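Local coordinates for protein extracellular ligand-binding receptor (Desulfitobacterium hafniense, PDB 4Q6B) that binds leucine in the cleft between its two lobes and probably delivers amino acids to an ABC transporter for uptake, at residues Q127-Q132 with D339-K344; M145-T150 with F202-A207; L227-S232 with E250-G255. All blocks are in the same frame, centred on the assembly; numbering follows the deposited sequence.

Contact 1 of 3, residues Q127-Q132 with D339-K344; sequences QEIARQ and DLVVLK
Gln132 and Val341 carry this helix-on-strand contact, their side chains running alongside one another with opposite sense. CB of Gln132 lies 3.8 Å from Val341 CG1. CG, anti to its own carbonyl carbon (chi1 -61°), settles on the valine's branch point, 3.9 Å from Val341 CB and close to both methyls. The chain bends at chi2, and the amide tip turns back to its own helix: NE2 of Gln132 donates to Glu128 OE2 at 2.9 Å, a fairly straight bond (163°). Asp339, at the solvent-exposed end of the contact, brings OD1 to 4.0 Å from Gln132 NE2, without a hydrogen bond. Helix 126-139 here packs against strand 341-347, an antiparallel member of the mixed sheet in one lobe of a two-lobed periplasmic binding protein fold. Val341 CG2 is also met by Glu128 CG at 3.8 Å, while Ile129 adds CG1. The other carboxylate oxygen, Glu128 OE1, bridges to Arg131 NE at 2.9 Å in one of two arginine conformers. An alanine in place of Glu128 would probably leave the Arg131 guanidinium without its carboxylate mate and the Gln132 amide without its acceptor, with a gap beside Val341 CG2.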
# COMPACT_ATOMS: atom_id res chain seq x y z
N GLN A 127 7.39 -3.27 6.34
CA GLN A 127 8.69 -3.85 6.59
C GLN A 127 9.53 -3.91 5.31
O GLN A 127 10.73 -3.59 5.31
CB GLN A 127 8.54 -5.21 7.26
CG GLN A 127 9.74 -6.11 7.13
CD GLN A 127 9.63 -7.34 7.99
OE1 GLN A 127 8.57 -7.60 8.58
NE2 GLN A 127 10.72 -8.10 8.09
N GLU A 128 8.91 -4.27 4.19
CA GLU A 128 9.66 -4.30 2.92
C GLU A 128 10.01 -2.90 2.39
O GLU A 128 11.10 -2.67 1.87
CB GLU A 128 8.83 -5.07 1.88
CG GLU A 128 9.54 -5.19 0.55
CD GLU A 128 10.94 -5.86 0.68
OE1 GLU A 128 11.16 -6.66 1.62
OE2 GLU A 128 11.81 -5.57 -0.19
N ILE A 129 9.09 -1.95 2.59
CA ILE A 129 9.33 -0.56 2.24
C ILE A 129 10.50 -0.02 3.07
O ILE A 129 11.42 0.59 2.52
CB ILE A 129 8.03 0.24 2.52
CG1 ILE A 129 7.02 -0.07 1.41
CG2 ILE A 129 8.29 1.74 2.64
CD1 ILE A 129 5.54 0.27 1.82
N ALA A 130 10.48 -0.30 4.37
CA ALA A 130 11.58 0.14 5.28
C ALA A 130 12.92 -0.44 4.85
O ALA A 130 13.92 0.27 4.83
CB ALA A 130 11.27 -0.25 6.76
N ARG A 131 12.93 -1.71 4.48
CA ARG A 131 14.15 -2.41 4.08
C ARG A 131 14.77 -1.75 2.84
O ARG A 131 15.98 -1.51 2.78
CB ARG A 131 13.83 -3.87 3.81
CG ARG A 131 15.03 -4.74 3.53
CD ARG A 131 14.64 -6.22 3.62
NE ARG A 131 13.95 -6.72 2.42
CZ ARG A 131 14.30 -7.83 1.77
NH1 ARG A 131 13.62 -8.20 0.69
NH2 ARG A 131 15.31 -8.56 2.19
N GLN A 132 13.94 -1.41 1.85
CA GLN A 132 14.47 -0.84 0.61
C GLN A 132 14.89 0.58 0.85
O GLN A 132 15.86 1.03 0.23
CB GLN A 132 13.40 -0.85 -0.49
CG GLN A 132 12.94 -2.22 -0.82
CD GLN A 132 13.90 -2.92 -1.73
OE1 GLN A 132 14.83 -2.31 -2.26
NE2 GLN A 132 13.68 -4.22 -1.92
N ASP A 339 9.26 -8.04 -6.08
CA ASP A 339 10.00 -6.77 -5.97
C ASP A 339 9.12 -5.62 -6.48
O ASP A 339 9.24 -5.16 -7.62
CB ASP A 339 11.36 -6.81 -6.67
CG ASP A 339 12.38 -5.88 -6.01
OD1 ASP A 339 11.96 -4.79 -5.51
OD2 ASP A 339 13.57 -6.24 -5.93
N LEU A 340 8.25 -5.15 -5.59
CA LEU A 340 7.23 -4.16 -5.95
C LEU A 340 7.50 -2.77 -5.37
O LEU A 340 6.77 -1.84 -5.70
CB LEU A 340 5.87 -4.60 -5.41
CG LEU A 340 5.46 -5.91 -6.06
CD1 LEU A 340 4.37 -6.56 -5.22
CD2 LEU A 340 4.96 -5.64 -7.51
N VAL A 341 8.52 -2.60 -4.53
CA VAL A 341 8.74 -1.28 -3.94
C VAL A 341 9.28 -0.31 -5.01
O VAL A 341 10.23 -0.64 -5.78
CB VAL A 341 9.72 -1.34 -2.78
CG1 VAL A 341 10.17 0.11 -2.34
CG2 VAL A 341 9.08 -2.10 -1.60
N VAL A 342 8.71 0.91 -5.04
CA VAL A 342 9.19 1.96 -5.96
C VAL A 342 9.49 3.20 -5.12
O VAL A 342 8.63 3.64 -4.33
CB VAL A 342 8.08 2.28 -6.98
CG1 VAL A 342 8.44 3.48 -7.90
CG2 VAL A 342 7.76 1.05 -7.84
N LEU A 343 10.70 3.71 -5.22
CA LEU A 343 11.08 4.92 -4.48
C LEU A 343 10.78 6.13 -5.38
O LEU A 343 11.10 6.15 -6.59
CB LEU A 343 12.54 4.89 -4.09
CG LEU A 343 12.96 3.68 -3.25
CD1 LEU A 343 14.37 3.90 -2.67
CD2 LEU A 343 12.01 3.47 -2.11
N LYS A 344 10.15 7.14 -4.78
CA LYS A 344 9.63 8.28 -5.54
C LYS A 344 10.09 9.54 -4.88
O LYS A 344 9.94 9.66 -3.68
CB LYS A 344 8.09 8.23 -5.48
CG LYS A 344 7.50 6.92 -6.02
CD LYS A 344 6.00 6.99 -6.23
CE LYS A 344 5.52 5.62 -6.70
NZ LYS A 344 4.06 5.58 -6.93

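Contact 2 of 3, residues M145-T150 with F202-A207; sequences MVIYYT and FIAKTA
Ile147, Tyr148 and Tyr149 pair with Phe202, Ile203 and Ala204 as neighbouring parallel strands of the Rossmann-like sheet in this lobe. Three firm backbone hydrogen bonds lace them, Phe202 N to Val146 O, Tyr148 N to Phe202 O, and Ala204 N to Tyr148 O, the last only 2.7 Å long; a weak fourth runs from Thr150 N to Ala204 O. On the face carrying Ile147, Tyr149, Phe202 and Ala204, bulky and small residues interlock. The little Ala204 takes the base of Tyr149, CB to CB at 3.9 Å, and also receives Ile147 CG2. That methyl meets the Phe202 ring at its edge, near the ring plane, 4.3 Å from CD2. Helix 153-168 packs over this face, its Asn156 and Ala159 touching Tyr149 and its Phe162 stacked on Phe202. At the start of the pairing, the CE methyl of Met145, present as selenomethionine, fits beside Phe202 CB at 4.2 Å. The opposite face is shaped around the Tyr148 ring, which also stacks with Phe177. Ile203 CG2 meets it obliquely, and the bent aliphatic chain of Lys205 crosses it, CG over one face toward the rim and CD 3.5 Å from Tyr148 CE2. At the hydroxyl end of the ring, Lys205 NZ lies near Tyr148 CZ and OH and makes a weak hydrogen bond to Tyr149 O. Where the strands part, a water joins the two segments: it lies 2.6 Å from Thr150 OG1 and accepts a hydrogen bond from Thr206 N at 3.1 Å.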
# COMPACT_ATOMS: atom_id res chain seq x y z
N MSE A 145 20.64 9.49 11.53
CA MSE A 145 19.30 9.94 11.15
C MSE A 145 18.40 10.08 12.38
O MSE A 145 18.67 9.53 13.47
CB MSE A 145 18.68 8.98 10.12
CG MSE A 145 19.37 9.06 8.74
SE MSE A 145 18.45 7.97 7.48
CE MSE A 145 16.77 8.99 7.36
N VAL A 146 17.30 10.82 12.21
CA VAL A 146 16.28 11.00 13.26
C VAL A 146 14.98 10.34 12.81
O VAL A 146 14.67 10.34 11.63
CB VAL A 146 16.02 12.51 13.55
CG1 VAL A 146 14.77 12.74 14.41
CG2 VAL A 146 17.23 13.14 14.28
N ILE A 147 14.21 9.76 13.73
CA ILE A 147 12.92 9.16 13.35
C ILE A 147 11.82 9.92 14.09
O ILE A 147 11.84 10.00 15.33
CB ILE A 147 12.84 7.66 13.72
CG1 ILE A 147 13.84 6.83 12.89
CG2 ILE A 147 11.42 7.09 13.44
CD1 ILE A 147 13.88 5.37 13.36
N TYR A 148 10.86 10.47 13.34
CA TYR A 148 9.65 11.09 13.94
C TYR A 148 8.57 10.04 13.78
O TYR A 148 8.31 9.61 12.66
CB TYR A 148 9.25 12.35 13.15
CG TYR A 148 8.00 13.05 13.62
CD1 TYR A 148 7.75 13.25 14.99
CD2 TYR A 148 7.09 13.57 12.71
CE1 TYR A 148 6.58 13.95 15.44
CE2 TYR A 148 5.96 14.26 13.12
CZ TYR A 148 5.71 14.46 14.48
OH TYR A 148 4.57 15.11 14.90
N TYR A 149 7.95 9.60 14.86
CA TYR A 149 7.03 8.48 14.72
C TYR A 149 5.72 8.68 15.48
O TYR A 149 5.66 9.51 16.38
CB TYR A 149 7.70 7.16 15.16
CG TYR A 149 7.94 7.09 16.63
CD1 TYR A 149 7.07 6.37 17.47
CD2 TYR A 149 9.02 7.73 17.20
CE1 TYR A 149 7.26 6.35 18.83
CE2 TYR A 149 9.23 7.70 18.56
CZ TYR A 149 8.36 7.00 19.36
OH TYR A 149 8.58 6.97 20.71
N THR A 150 4.65 7.96 15.11
CA THR A 150 3.43 7.95 15.88
C THR A 150 3.53 6.89 16.97
O THR A 150 3.86 5.73 16.69
CB THR A 150 2.20 7.66 15.01
OG1 THR A 150 2.07 8.72 14.04
CG2 THR A 150 0.93 7.59 15.85
N PHE A 202 13.58 10.29 8.99
CA PHE A 202 12.56 9.36 8.54
C PHE A 202 11.27 9.62 9.33
O PHE A 202 11.25 9.59 10.55
CB PHE A 202 13.01 7.93 8.79
CG PHE A 202 12.01 6.93 8.32
CD1 PHE A 202 11.67 6.83 7.00
CD2 PHE A 202 11.35 6.13 9.25
CE1 PHE A 202 10.70 5.92 6.58
CE2 PHE A 202 10.39 5.20 8.84
CZ PHE A 202 10.06 5.10 7.50
N ILE A 203 10.20 9.88 8.59
CA ILE A 203 8.91 10.17 9.17
C ILE A 203 8.06 8.90 9.12
O ILE A 203 7.60 8.50 8.07
CB ILE A 203 8.23 11.29 8.38
CG1 ILE A 203 9.14 12.52 8.33
CG2 ILE A 203 6.87 11.62 8.98
CD1 ILE A 203 8.75 13.54 7.27
N ALA A 204 7.81 8.34 10.29
CA ALA A 204 7.05 7.11 10.43
C ALA A 204 5.67 7.49 10.96
O ALA A 204 5.14 6.88 11.86
CB ALA A 204 7.74 6.15 11.37
N LYS A 205 5.18 8.58 10.43
CA LYS A 205 3.86 9.07 10.68
C LYS A 205 3.18 9.12 9.33
O LYS A 205 3.80 9.45 8.34
CB LYS A 205 3.92 10.49 11.25
CG LYS A 205 4.11 10.60 12.74
CD LYS A 205 3.41 11.84 13.28
CE LYS A 205 2.64 11.52 14.55
NZ LYS A 205 3.34 11.94 15.80
N THR A 206 1.90 8.77 9.28
CA THR A 206 1.14 8.88 8.05
C THR A 206 0.93 10.35 7.69
O THR A 206 1.01 11.20 8.55
CB THR A 206 -0.23 8.20 8.16
OG1 THR A 206 -1.00 8.87 9.15
CG2 THR A 206 -0.06 6.77 8.55
N ALA A 207 0.70 10.61 6.42
CA ALA A 207 0.56 11.97 5.94
C ALA A 207 -0.63 12.66 6.58
O ALA A 207 -0.51 13.79 7.02
CB ALA A 207 0.42 11.98 4.43
O HOH W 1 0.60 8.18 12.00

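Contact 3 of 3, residues L227-S232 with E250-G255; sequences LIAGNS and EGLLVG. With LEU (leucine), chain B; EDO (1,2-ethanediol), chain G.
This contact leads two central parallel strands toward the leucine pocket, which Asn231 and Ser232 help to line. Ile228 pairs with Leu253 and Ala229 with Val254. Leu253 N donates almost straight (177°) to Leu227 O at 3.0 Å, Ala229 N to Leu253 O, and Gly255 N to Ala229 O at 2.9 Å. On one face Ile228 and Leu253 run next to each other in the same direction, Ile228 CG1 being 4.1 Å from Leu253 CB; Leu133 of helix 126-139 touches both. On the other face Leu252 brings CD1 to 3.6 Å from Leu227 O and also against Leu227 CB and Ala229 CB. Val254 CG1 meets the carbonyl oxygen of Gly230 at 3.5 Å. Where the strands begin, a water donates to both Leu227 O and Gly251 O; the backbone of Gly251, with its positive phi (90°), would jam a CB against the preceding carbonyl oxygen. At the other end the chain turns into a 3-10 segment. Asn231 packs CB 3.6 Å from Gly255 O, and in one of the two deposited conformers of Asn231, OD1 accepts from the leucine ligand's N at 3.0 Å. Ser232 CB lies 3.9 Å from ligand CD2, and Ser232 N donates to an ethanediol oxygen. Ser84, Ala105 and Thr107 also hydrogen-bond the ligand. Ligand-binding loops at the C-terminal ends of parallel strands, facing the interlobe cleft, are characteristic of periplasmic binding proteins.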
# COMPACT_ATOMS: atom_id res chain seq x y z
N LEU A 227 14.08 14.57 3.88
CA LEU A 227 12.95 13.99 4.60
C LEU A 227 12.51 12.75 3.81
O LEU A 227 12.48 12.78 2.56
CB LEU A 227 11.78 14.98 4.73
CG LEU A 227 12.12 16.36 5.30
CD1 LEU A 227 10.85 17.16 5.46
CD2 LEU A 227 12.81 16.20 6.66
N ILE A 228 12.22 11.68 4.54
CA ILE A 228 11.85 10.39 3.94
C ILE A 228 10.61 9.88 4.62
O ILE A 228 10.47 10.01 5.86
CB ILE A 228 13.02 9.35 4.12
CG1 ILE A 228 14.29 9.86 3.44
CG2 ILE A 228 12.63 7.99 3.52
CD1 ILE A 228 15.33 10.41 4.38
N ALA A 229 9.69 9.29 3.85
CA ALA A 229 8.43 8.78 4.42
C ALA A 229 7.95 7.55 3.65
O ALA A 229 8.49 7.21 2.59
CB ALA A 229 7.37 9.88 4.39
N GLY A 230 6.90 6.91 4.16
CA GLY A 230 6.38 5.71 3.54
C GLY A 230 5.14 5.89 2.71
O GLY A 230 4.84 6.99 2.26
N ASN A 231 4.36 4.82 2.51
CA ASN A 231 3.40 4.84 1.41
C ASN A 231 2.17 5.76 1.51
O ASN A 231 1.53 6.03 0.47
CB ASN A 231 2.94 3.42 1.07
CG ASN A 231 1.60 3.09 1.68
OD1 ASN A 231 1.47 2.98 2.90
ND2 ASN A 231 0.59 2.97 0.85
N SER A 232 1.79 6.20 2.72
CA SER A 232 0.62 7.07 2.81
C SER A 232 0.90 8.44 2.17
O SER A 232 -0.02 9.25 1.96
CB SER A 232 0.21 7.27 4.27
OG SER A 232 1.31 7.74 5.01
N GLU A 250 9.36 19.66 -1.86
CA GLU A 250 10.50 19.49 -2.76
C GLU A 250 11.59 18.62 -2.12
O GLU A 250 12.11 18.93 -1.04
CB GLU A 250 11.07 20.87 -3.16
CG GLU A 250 12.10 20.87 -4.30
CD GLU A 250 11.49 20.51 -5.65
OE1 GLU A 250 10.24 20.57 -5.78
OE2 GLU A 250 12.24 20.15 -6.59
N GLY A 251 11.91 17.51 -2.79
CA GLY A 251 12.97 16.63 -2.36
C GLY A 251 12.53 15.52 -1.42
O GLY A 251 13.33 14.64 -1.10
N LEU A 252 11.26 15.55 -0.99
CA LEU A 252 10.71 14.42 -0.21
C LEU A 252 10.87 13.06 -0.91
O LEU A 252 10.49 12.91 -2.07
CB LEU A 252 9.25 14.67 0.13
CG LEU A 252 8.52 13.55 0.90
CD1 LEU A 252 8.98 13.49 2.35
CD2 LEU A 252 6.99 13.75 0.84
N LEU A 253 11.43 12.08 -0.20
CA LEU A 253 11.54 10.74 -0.74
C LEU A 253 10.44 9.87 -0.14
O LEU A 253 10.28 9.85 1.09
CB LEU A 253 12.92 10.13 -0.43
CG LEU A 253 13.15 8.71 -0.98
CD1 LEU A 253 13.26 8.72 -2.52
CD2 LEU A 253 14.43 8.11 -0.34
N VAL A 254 9.71 9.16 -1.00
CA VAL A 254 8.59 8.34 -0.58
C VAL A 254 8.78 6.88 -0.99
O VAL A 254 9.06 6.59 -2.13
CB VAL A 254 7.29 8.88 -1.19
CG1 VAL A 254 6.12 7.96 -0.89
CG2 VAL A 254 7.03 10.29 -0.68
N GLY A 255 8.62 5.98 -0.04
CA GLY A 255 8.69 4.57 -0.34
C GLY A 255 7.27 4.10 -0.60
O GLY A 255 6.41 4.18 0.24
N LEU B . -1.04 1.82 4.18
CA LEU B . -2.13 2.37 4.99
C LEU B . -2.60 1.34 6.01
O LEU B . -3.44 1.63 6.85
CB LEU B . -3.29 2.78 4.09
CG LEU B . -2.72 3.96 3.29
CD1 LEU B . -2.99 3.80 1.82
CD2 LEU B . -3.18 5.32 3.79
OXT LEU B . -2.08 0.22 6.01
C1 EDO G . 4.07 5.27 7.54
O1 EDO G . 3.13 5.37 8.63
C2 EDO G . 3.36 4.95 6.24
O2 EDO G . 2.97 6.15 5.64
O HOH W 2 14.60 13.14 0.76

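All three contacts serve the same mixed sheet. Contacts 2 and 3 are buried strand pairings inside it, held by backbone hydrogen bonds, and they adjoin: strands 200-204 and 227-229 are neighbours, with Ile203 N probably bonded to Ile228 O. Contact 1 is the surface one, a helix laid on strand 341-347 through Val341 against Ile129 and the aliphatic parts of Glu128 and Gln132, its polar bonds staying within the helix. It meets contact 3 through the sheet, Lys344 O probably accepting from Val254 N, and is about 16 Å from contact 2, centre to centre, without touching it. Contact 3 alone holds residues of the leucine pocket; both other contacts flank it in the fold.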